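Side-chain contacts in lysine/ornithine decarboxylase (Vibrio vulnificus, PDB 2PLJ), which catalyses the decarboxylation of lysine and ornithine, giving cadaverine and putrescine, with a pyridoxal phosphate cofactor: residues L211-G216 and N223-A228; E227-C232 and S248-G253; G254-N259 and D268-P273. One frame throughout, in Å; residues are numbered along the deposited sequence.

Interaction 1: residues L211-G216 and N223-A228. With P3T ((4-{[(4-aminobutyl)amino]methyl}-5-hydroxy-6-methylpyridin-3-yl)methyl dihydrogen phosphate), chain D.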
loop_
_atom_site.group_PDB
_atom_site.type_symbol
_atom_site.label_atom_id
_atom_site.label_comp_id
_atom_site.label_asym_id
_atom_site.label_seq_id
_atom_site.Cartn_x
_atom_site.Cartn_y
_atom_site.Cartn_z
ATOM N N LEU A 211 15.410 6.033 28.821
ATOM C CA LEU A 211 14.497 4.949 28.440
ATOM C C LEU A 211 13.384 5.466 27.535
ATOM O O LEU A 211 13.031 6.652 27.575
ATOM C CB LEU A 211 13.855 4.311 29.677
ATOM C CG LEU A 211 14.785 3.812 30.789
ATOM C CD1 LEU A 211 13.953 3.191 31.946
ATOM C CD2 LEU A 211 15.750 2.793 30.244
ATOM N N SER A 212 12.817 4.568 26.732
ATOM C CA SER A 212 11.663 4.933 25.911
ATOM C C SER A 212 10.700 3.772 25.840
ATOM O O SER A 212 11.067 2.620 26.121
ATOM C CB SER A 212 12.096 5.343 24.500
ATOM O OG SER A 212 12.484 4.213 23.740
ATOM N N PHE A 213 9.465 4.067 25.458
ATOM C CA PHE A 213 8.534 3.005 25.147
ATOM C C PHE A 213 7.499 3.557 24.179
ATOM O O PHE A 213 7.393 4.788 24.015
ATOM C CB PHE A 213 7.859 2.469 26.418
ATOM C CG PHE A 213 7.028 3.507 27.158
ATOM C CD1 PHE A 213 5.741 3.864 26.683
ATOM C CD2 PHE A 213 7.530 4.121 28.315
ATOM C CE1 PHE A 213 4.973 4.835 27.372
ATOM C CE2 PHE A 213 6.793 5.086 29.005
ATOM C CZ PHE A 213 5.505 5.436 28.565
ATOM N N HIS A 214 6.712 2.660 23.591
ATOM C CA HIS A 214 5.598 3.096 22.711
ATOM C C HIS A 214 4.489 2.104 22.948
ATOM O O HIS A 214 4.655 0.902 22.671
ATOM C CB HIS A 214 6.014 3.138 21.234
ATOM C CG HIS A 214 4.935 3.667 20.336
ATOM N ND1 HIS A 214 4.211 2.873 19.479
ATOM C CD2 HIS A 214 4.467 4.923 20.170
ATOM C CE1 HIS A 214 3.336 3.616 18.817
ATOM N NE2 HIS A 214 3.477 4.870 19.215
ATOM N N VAL A 215 3.404 2.573 23.560
ATOM C CA VAL A 215 2.324 1.658 23.974
ATOM C C VAL A 215 1.445 1.173 22.816
ATOM O O VAL A 215 0.608 0.263 22.985
ATOM C CB VAL A 215 1.479 2.223 25.154
ATOM C CG1 VAL A 215 2.365 2.415 26.415
ATOM C CG2 VAL A 215 0.782 3.498 24.813
ATOM N N GLY A 216 1.626 1.787 21.654
ATOM C CA GLY A 216 0.825 1.419 20.468
ATOM C C GLY A 216 -0.021 2.571 19.930
ATOM O O GLY A 216 -0.400 3.503 20.654
ATOM N N ASN A 223 -4.112 4.236 30.994
ATOM C CA ASN A 223 -3.441 3.384 31.985
ATOM C C ASN A 223 -2.229 2.634 31.415
ATOM O O ASN A 223 -1.301 2.329 32.145
ATOM C CB ASN A 223 -4.412 2.407 32.658
ATOM C CG ASN A 223 -3.790 1.715 33.872
ATOM O OD1 ASN A 223 -3.291 2.374 34.793
ATOM N ND2 ASN A 223 -3.818 0.383 33.882
ATOM N N LYS A 224 -2.235 2.356 30.105
ATOM C CA LYS A 224 -1.037 1.800 29.436
ATOM C C LYS A 224 0.197 2.667 29.659
ATOM O O LYS A 224 1.288 2.149 30.004
ATOM C CB LYS A 224 -1.269 1.584 27.938
ATOM C CG LYS A 224 -2.356 0.554 27.650
ATOM C CD LYS A 224 -2.326 0.130 26.202
ATOM C CE LYS A 224 -3.439 -0.867 25.941
ATOM N NZ LYS A 224 -3.511 -1.250 24.505
ATOM N N TYR A 225 0.030 3.979 29.486
ATOM C CA TYR A 225 1.120 4.925 29.752
ATOM C C TYR A 225 1.546 4.921 31.212
ATOM O O TYR A 225 2.749 4.892 31.534
ATOM C CB TYR A 225 0.737 6.343 29.338
ATOM C CG TYR A 225 0.509 6.502 27.842
ATOM C CD1 TYR A 225 1.545 6.901 26.983
ATOM C CD2 TYR A 225 -0.752 6.247 27.287
ATOM C CE1 TYR A 225 1.340 7.052 25.570
ATOM C CE2 TYR A 225 -0.981 6.384 25.886
ATOM C CZ TYR A 225 0.055 6.805 25.052
ATOM O OH TYR A 225 -0.186 6.928 23.719
ATOM N N VAL A 226 0.556 4.981 32.094
ATOM C CA VAL A 226 0.829 5.011 33.534
ATOM C C VAL A 226 1.678 3.802 33.966
ATOM O O VAL A 226 2.692 3.976 34.636
ATOM C CB VAL A 226 -0.498 5.060 34.334
ATOM C CG1 VAL A 226 -0.225 5.019 35.833
ATOM C CG2 VAL A 226 -1.287 6.328 33.945
ATOM N N GLU A 227 1.272 2.594 33.573
ATOM C CA GLU A 227 1.988 1.380 33.978
ATOM C C GLU A 227 3.411 1.377 33.435
ATOM O O GLU A 227 4.343 0.975 34.150
ATOM C CB GLU A 227 1.277 0.100 33.528
ATOM C CG GLU A 227 -0.111 -0.163 34.132
ATOM C CD GLU A 227 -0.597 -1.598 33.882
ATOM O OE1 GLU A 227 -0.215 -2.195 32.839
ATOM O OE2 GLU A 227 -1.369 -2.124 34.713
ATOM N N ALA A 228 3.562 1.808 32.178
ATOM C CA ALA A 228 4.871 1.927 31.542
ATOM C C ALA A 228 5.759 2.915 32.288
ATOM O O ALA A 228 6.934 2.644 32.530
ATOM C CB ALA A 228 4.725 2.331 30.049
HETATM O OAE P3T D . 1.266 9.005 17.748
HETATM P PAU P3T D . 1.165 7.747 16.782
HETATM O OAF P3T D . 1.031 8.230 15.261
HETATM O OAC P3T D . 0.089 6.741 17.149
HETATM O OAP P3T D . 2.559 6.924 16.768
HETATM C CAM P3T D . 3.790 7.632 16.317
HETATM C CAS P3T D . 4.949 6.684 16.655
HETATM C CAH P3T D . 5.799 7.170 17.657
HETATM N NAO P3T D . 6.839 6.436 18.055
HETATM C CAQ P3T D . 7.089 5.229 17.562
HETATM C CAA P3T D . 8.298 4.428 18.107
HETATM C CAR P3T D . 6.255 4.665 16.575
HETATM O OAD P3T D . 6.545 3.449 16.088
HETATM C CAT P3T D . 5.143 5.400 16.112
HETATM C CAG P3T D . 4.328 4.864 15.068
HETATM N NAN P3T D . 4.278 3.553 14.880
HETATM C CAL P3T D . 3.510 2.830 13.815
HETATM C CAK P3T D . 2.053 3.307 13.697
HETATM C CAJ P3T D . 1.443 2.522 12.493
HETATM C CAI P3T D . -0.021 2.915 12.267
HETATM N NAB P3T D . -0.685 2.036 11.274
HETATM O O HOH W 1 -2.602 0.473 22.873
#
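Two CH-pi contacts carry the packing of residues 211-216 against residues 223-228. In the first, Ala228 CB sits over the centre of one face of the Phe213 ring. It lies 3.4 Å from the centroid of Phe213 and only 8° off the ring normal. Phe213 CG lies between its own backbone N and carbonyl carbon (chi1 62°), which lays the ring flat against this methyl. In the second, Val215 CG2 rests on one face of the Tyr225 ring, displaced toward the phenol end, with CG2 3.4 Å from Tyr225 CZ. Ordinary apolar contacts fill in around these. The Phe213 and Tyr225 side chains cross at about a right angle, with Tyr225 CD1 at the edge of the Phe213 ring. Val215 CG1 lies 3.8 Å from Lys224 O, against the helix backbone.

Strand 207-212 and helix 223-241 open a beta-alpha-beta unit of the beta/alpha barrel. The contact lies where the chain leaves the strand and enters the helix.

The polar contacts are few. A water lies between Val215 O and Lys224 NZ, but its distance to Lys224 NZ is very short and the bridge is doubtful in detail. Tyr225 OH is held by Gly254 O. One face of the His214 imidazole lies against the pyridine ring of the putrescine-pyridoxyl adduct, whose CAR is 3.8 Å above the imidazole plane. His214 NE2 also gives a weak, bent hydrogen bond to the ester oxygen OAP (3.3 Å, 140°).

Interaction 2: residues E227-C232 and S248-G253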
loop_
_atom_site.group_PDB
_atom_site.type_symbol
_atom_site.label_atom_id
_atom_site.label_comp_id
_atom_site.label_asym_id
_atom_site.label_seq_id
_atom_site.Cartn_x
_atom_site.Cartn_y
_atom_site.Cartn_z
ATOM N N GLU A 227 1.272 2.594 33.573
ATOM C CA GLU A 227 1.988 1.380 33.978
ATOM C C GLU A 227 3.411 1.377 33.435
ATOM O O GLU A 227 4.343 0.975 34.150
ATOM C CB GLU A 227 1.277 0.100 33.528
ATOM C CG GLU A 227 -0.111 -0.163 34.132
ATOM C CD GLU A 227 -0.597 -1.598 33.882
ATOM O OE1 GLU A 227 -0.215 -2.195 32.839
ATOM O OE2 GLU A 227 -1.369 -2.124 34.713
ATOM N N ALA A 228 3.562 1.808 32.178
ATOM C CA ALA A 228 4.871 1.927 31.542
ATOM C C ALA A 228 5.759 2.915 32.288
ATOM O O ALA A 228 6.934 2.644 32.530
ATOM C CB ALA A 228 4.725 2.331 30.049
ATOM N N ILE A 229 5.190 4.053 32.667
ATOM C CA ILE A 229 5.953 5.095 33.361
ATOM C C ILE A 229 6.461 4.594 34.731
ATOM O O ILE A 229 7.656 4.754 35.076
ATOM C CB ILE A 229 5.141 6.402 33.483
ATOM C CG1 ILE A 229 4.946 7.035 32.079
ATOM C CG2 ILE A 229 5.835 7.385 34.442
ATOM C CD1 ILE A 229 3.828 8.084 31.996
ATOM N N HIS A 230 5.573 3.934 35.475
ATOM C CA HIS A 230 5.976 3.330 36.749
ATOM C C HIS A 230 7.117 2.336 36.526
ATOM O O HIS A 230 8.105 2.374 37.240
ATOM C CB HIS A 230 4.823 2.594 37.420
ATOM C CG HIS A 230 3.718 3.481 37.907
ATOM N ND1 HIS A 230 3.934 4.750 38.404
ATOM C CD2 HIS A 230 2.387 3.247 38.035
ATOM C CE1 HIS A 230 2.779 5.274 38.782
ATOM N NE2 HIS A 230 1.826 4.382 38.568
ATOM N N THR A 231 7.002 1.482 35.504
ATOM C CA THR A 231 8.049 0.487 35.264
ATOM C C THR A 231 9.393 1.122 34.915
ATOM O O THR A 231 10.428 0.761 35.496
ATOM C CB THR A 231 7.613 -0.553 34.243
ATOM O OG1 THR A 231 6.549 -1.315 34.830
ATOM C CG2 THR A 231 8.763 -1.517 33.925
ATOM N N CYS A 232 9.356 2.110 34.021
ATOM C CA CYS A 232 10.552 2.865 33.678
ATOM C C CYS A 232 11.165 3.540 34.904
ATOM O O CYS A 232 12.392 3.526 35.064
ATOM C CB CYS A 232 10.253 3.877 32.570
ATOM S SG CYS A 232 9.956 2.992 31.031
ATOM N N SER A 248 18.899 10.306 32.310
ATOM C CA SER A 248 18.423 11.690 32.251
ATOM C C SER A 248 17.037 11.867 31.632
ATOM O O SER A 248 16.391 12.897 31.851
ATOM C CB SER A 248 19.437 12.574 31.499
ATOM O OG SER A 248 19.386 12.332 30.096
ATOM N N THR A 249 16.580 10.872 30.880
ATOM C CA THR A 249 15.432 11.074 29.959
ATOM C C THR A 249 14.460 9.896 29.973
ATOM O O THR A 249 14.900 8.744 30.015
ATOM C CB THR A 249 15.954 11.275 28.517
ATOM O OG1 THR A 249 16.966 12.297 28.506
ATOM C CG2 THR A 249 14.833 11.610 27.524
ATOM N N LEU A 250 13.156 10.218 29.956
ATOM C CA LEU A 250 12.091 9.253 29.667
ATOM C C LEU A 250 11.353 9.734 28.445
ATOM O O LEU A 250 10.879 10.877 28.418
ATOM C CB LEU A 250 11.101 9.141 30.836
ATOM C CG LEU A 250 10.006 8.117 30.577
ATOM C CD1 LEU A 250 10.651 6.731 30.289
ATOM C CD2 LEU A 250 9.033 8.047 31.768
ATOM N N ASP A 251 11.234 8.859 27.449
ATOM C CA ASP A 251 10.500 9.176 26.217
ATOM C C ASP A 251 9.257 8.275 26.220
ATOM O O ASP A 251 9.404 7.047 26.164
ATOM C CB ASP A 251 11.434 8.868 25.035
ATOM C CG ASP A 251 10.759 8.960 23.672
ATOM O OD1 ASP A 251 9.513 9.075 23.577
ATOM O OD2 ASP A 251 11.537 8.904 22.690
ATOM N N ILE A 252 8.061 8.867 26.320
ATOM C CA ILE A 252 6.814 8.094 26.488
ATOM C C ILE A 252 6.117 7.685 25.171
ATOM O O ILE A 252 4.998 7.174 25.168
ATOM C CB ILE A 252 5.799 8.802 27.434
ATOM C CG1 ILE A 252 5.332 10.142 26.814
ATOM C CG2 ILE A 252 6.419 9.001 28.842
ATOM C CD1 ILE A 252 4.113 10.746 27.502
ATOM N N GLY A 253 6.826 7.903 24.074
ATOM C CA GLY A 253 6.379 7.516 22.733
ATOM C C GLY A 253 5.139 8.243 22.231
ATOM O O GLY A 253 4.852 9.396 22.640
#
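Leu250 extends toward the helix with CG trans to its backbone N (chi1 -178°), and this carries CD1 to Cys232. On the other side, Cys232 SG is trans to its carbonyl carbon (chi1 -70°). This turns SG to the same methyl that CB already meets: Leu250 CD1 is 3.7 Å from Cys232 CB and 3.9 Å from Cys232 SG. The second branch of the leucine, CD2, faces Ile229 CG2 at a looser 4.2 Å.

Ile229 spans two partners. Its CG2 goes to Leu250, while its CG1 lies 4.1 Å from Ile252 CG2. Ile229 CD1 is 4.2 Å from the same Ile252 methyl. The two isoleucines cross at a slant, and the CG1-CD1 arm of Ile229 meets the CG2 branch of Ile252. No hydrogen bond joins the two segments, and all four touching residues are buried. Ile229 also packs on Ile274, Ala277 and Leu278 of the next helix.

Two side-chain hydrogen bonds lie within residues 248-253. Asp251 OD1 accepts from Gly253 N at 3.0 Å, on the anti side of the carboxylate and 28° out of its plane. This Asx turn bends the chain just past the strand end. At the other end, Thr249 OG1 donates to Ser248 OG, which is also bonded to Lys209 O.

Helix 223-241 thus packs on strand 249-251 and the residue after it through apolar side chains. This is the helix-on-strand packing of a beta-alpha-beta crossover in a parallel beta/alpha barrel.

Interaction 3: residues G254-N259 and D268-P273. With P3T ((4-{[(4-aminobutyl)amino]methyl}-5-hydroxy-6-methylpyridin-3-yl)methyl dihydrogen phosphate), chain D.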
loop_
_atom_site.group_PDB
_atom_site.type_symbol
_atom_site.label_atom_id
_atom_site.label_comp_id
_atom_site.label_asym_id
_atom_site.label_seq_id
_atom_site.Cartn_x
_atom_site.Cartn_y
_atom_site.Cartn_z
ATOM N N GLY A 254 4.484 7.596 21.271
ATOM C CA GLY A 254 3.301 8.158 20.618
ATOM C C GLY A 254 2.023 7.494 21.092
ATOM O O GLY A 254 1.946 6.943 22.198
ATOM N N GLY A 255 1.004 7.566 20.237
ATOM C CA GLY A 255 -0.211 6.746 20.453
ATOM C C GLY A 255 -1.439 7.473 20.962
ATOM O O GLY A 255 -2.484 6.861 21.163
ATOM N N PHE A 256 -1.319 8.778 21.168
ATOM C CA PHE A 256 -2.432 9.592 21.646
ATOM C C PHE A 256 -3.512 9.517 20.586
ATOM O O PHE A 256 -3.218 9.613 19.387
ATOM C CB PHE A 256 -1.968 11.042 21.854
ATOM C CG PHE A 256 -0.714 11.131 22.680
ATOM C CD1 PHE A 256 -0.760 10.929 24.066
ATOM C CD2 PHE A 256 0.531 11.288 22.052
ATOM C CE1 PHE A 256 0.429 10.973 24.823
ATOM C CE2 PHE A 256 1.717 11.330 22.802
ATOM C CZ PHE A 256 1.659 11.170 24.198
ATOM N N PRO A 257 -4.754 9.270 21.027
ATOM C CA PRO A 257 -5.836 8.970 20.092
ATOM C C PRO A 257 -6.609 10.198 19.595
ATOM O O PRO A 257 -6.649 11.245 20.257
ATOM C CB PRO A 257 -6.757 8.065 20.938
ATOM C CG PRO A 257 -6.678 8.707 22.330
ATOM C CD PRO A 257 -5.180 9.127 22.437
ATOM N N VAL A 258 -7.255 10.030 18.445
ATOM C CA VAL A 258 -8.143 11.066 17.901
ATOM C C VAL A 258 -9.489 10.450 17.534
ATOM O O VAL A 258 -9.620 9.227 17.422
ATOM C CB VAL A 258 -7.533 11.739 16.647
ATOM C CG1 VAL A 258 -6.193 12.342 16.968
ATOM C CG2 VAL A 258 -7.436 10.760 15.498
ATOM N N ASN A 259 -10.476 11.308 17.342
ATOM C CA ASN A 259 -11.810 10.847 16.972
ATOM C C ASN A 259 -11.851 10.454 15.522
ATOM O O ASN A 259 -11.496 11.262 14.659
ATOM C CB ASN A 259 -12.845 11.943 17.209
ATOM C CG ASN A 259 -12.975 12.290 18.671
ATOM O OD1 ASN A 259 -12.776 13.433 19.070
ATOM N ND2 ASN A 259 -13.236 11.303 19.475
ATOM N N ASP A 268 -6.929 16.427 27.301
ATOM C CA ASP A 268 -6.603 16.826 28.708
ATOM C C ASP A 268 -6.884 15.712 29.695
ATOM O O ASP A 268 -6.046 15.407 30.561
ATOM C CB ASP A 268 -7.337 18.077 29.194
ATOM C CG ASP A 268 -7.033 19.288 28.375
ATOM O OD1 ASP A 268 -5.944 19.333 27.774
ATOM O OD2 ASP A 268 -7.885 20.205 28.360
ATOM N N GLN A 269 -8.068 15.118 29.565
ATOM C CA GLN A 269 -8.503 14.037 30.454
ATOM C C GLN A 269 -7.638 12.796 30.256
ATOM O O GLN A 269 -7.249 12.140 31.246
ATOM C CB GLN A 269 -9.967 13.699 30.217
ATOM C CG GLN A 269 -10.917 14.772 30.688
ATOM C CD GLN A 269 -12.302 14.559 30.128
ATOM O OE1 GLN A 269 -12.746 13.415 29.933
ATOM N NE2 GLN A 269 -12.993 15.661 29.843
ATOM N N PHE A 270 -7.331 12.510 28.986
ATOM C CA PHE A 270 -6.434 11.415 28.626
ATOM C C PHE A 270 -5.093 11.552 29.302
ATOM O O PHE A 270 -4.606 10.581 29.884
ATOM C CB PHE A 270 -6.244 11.347 27.109
ATOM C CG PHE A 270 -5.558 10.106 26.648
ATOM C CD1 PHE A 270 -6.308 8.965 26.318
ATOM C CD2 PHE A 270 -4.165 10.083 26.496
ATOM C CE1 PHE A 270 -5.691 7.810 25.849
ATOM C CE2 PHE A 270 -3.521 8.948 26.020
ATOM C CZ PHE A 270 -4.272 7.803 25.677
ATOM N N CYS A 271 -4.524 12.759 29.279
ATOM C CA CYS A 271 -3.154 12.965 29.781
ATOM C C CYS A 271 -3.047 13.172 31.296
ATOM O O CYS A 271 -1.949 13.107 31.835
ATOM C CB CYS A 271 -2.470 14.103 29.032
ATOM S SG CYS A 271 -2.206 13.679 27.274
ATOM N N ALA A 272 -4.171 13.491 31.935
ATOM C CA ALA A 272 -4.232 13.697 33.399
ATOM C C ALA A 272 -3.485 12.599 34.196
ATOM O O ALA A 272 -2.562 12.925 34.968
ATOM C CB ALA A 272 -5.708 13.867 33.868
ATOM N N PRO A 273 -3.864 11.302 34.022
ATOM C CA PRO A 273 -3.147 10.234 34.765
ATOM C C PRO A 273 -1.701 10.073 34.335
ATOM O O PRO A 273 -0.864 9.665 35.141
ATOM C CB PRO A 273 -3.939 8.949 34.452
ATOM C CG PRO A 273 -4.854 9.269 33.349
ATOM C CD PRO A 273 -4.978 10.764 33.215
HETATM O OAE P3T D . 1.266 9.005 17.748
HETATM P PAU P3T D . 1.165 7.747 16.782
HETATM O OAF P3T D . 1.031 8.230 15.261
HETATM O OAC P3T D . 0.089 6.741 17.149
HETATM O OAP P3T D . 2.559 6.924 16.768
HETATM C CAM P3T D . 3.790 7.632 16.317
HETATM C CAS P3T D . 4.949 6.684 16.655
HETATM C CAH P3T D . 5.799 7.170 17.657
HETATM N NAO P3T D . 6.839 6.436 18.055
HETATM C CAQ P3T D . 7.089 5.229 17.562
HETATM C CAA P3T D . 8.298 4.428 18.107
HETATM C CAR P3T D . 6.255 4.665 16.575
HETATM O OAD P3T D . 6.545 3.449 16.088
HETATM C CAT P3T D . 5.143 5.400 16.112
HETATM C CAG P3T D . 4.328 4.864 15.068
HETATM N NAN P3T D . 4.278 3.553 14.880
HETATM C CAL P3T D . 3.510 2.830 13.815
HETATM C CAK P3T D . 2.053 3.307 13.697
HETATM C CAJ P3T D . 1.443 2.522 12.493
HETATM C CAI P3T D . -0.021 2.915 12.267
HETATM N NAB P3T D . -0.685 2.036 11.274
#
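Phe270 meets both Phe256 and Pro257 of residues 254-259 and supplies most of the contact from residues 268-273. Its CG is trans to the backbone N (chi1 -169°), and the ring reaches from the helix toward the loop. Pro257 CD lies over one face of this ring. It is 3.7 Å from the Phe270 centroid and 17° off the normal, a CH-pi contact. Pro257 CG adds a further touch, 3.8 Å from Phe270 CE1. The two side chains come from opposite directions. Phe256 crosses Phe270 at about a right angle, with Phe256 CD1 3.9 Å from Phe270 CE2.

Cys271 follows. Its SG lies obliquely to the Phe256 ring, 5.3 Å from the centroid. This is a sulfur-aromatic contact at long range, and Cys271 SG is 4.5 Å from Phe256 CD1. Cys271 also packs on Ala75 and Leu76. The helix is kinked at Pro273, whose N makes no bond to the preceding turn.

The glycine end of the loop reaches the phosphate of the putrescine-pyridoxyl adduct. Gly255 N donates a nearly straight hydrogen bond to phosphate oxygen OAE of the ligand (2.9 Å, 168°). Gly254 CA lies close by, 3.6 Å from OAE. Ser217, Gly292 and Arg293 also bond the ligand. The Phe256 ring is nearly parallel to that of Tyr225 where the two meet, tying the loop to helix 223-241 as well.

A glycine-rich turn after a barrel strand, giving backbone N-H to the phosphate, is characteristic of the pyridoxal phosphate site in beta/alpha-barrel decarboxylases.

All three contacts are largely buried, and none is joined by a direct hydrogen bond between its segments. Interactions 1 and 2 share helix 223-241, with Glu227 and Ala228 in both, and pack it on strand 249-251 and on the chain leaving strand 207-212. Backbone bonds from Leu211 to Thr249 and Asp251 tie these strands together. Interaction 3 takes up the chain directly after interaction 2 and uses the next helix. Chemistry changes with place. Interaction 2 is aliphatic and does not touch the ligand. Interactions 1 and 3 pack aromatic rings, and His214 and the backbone of Gly255 beside them reach the ligand. Interaction 1 alone has an exposed touching residue, Lys224.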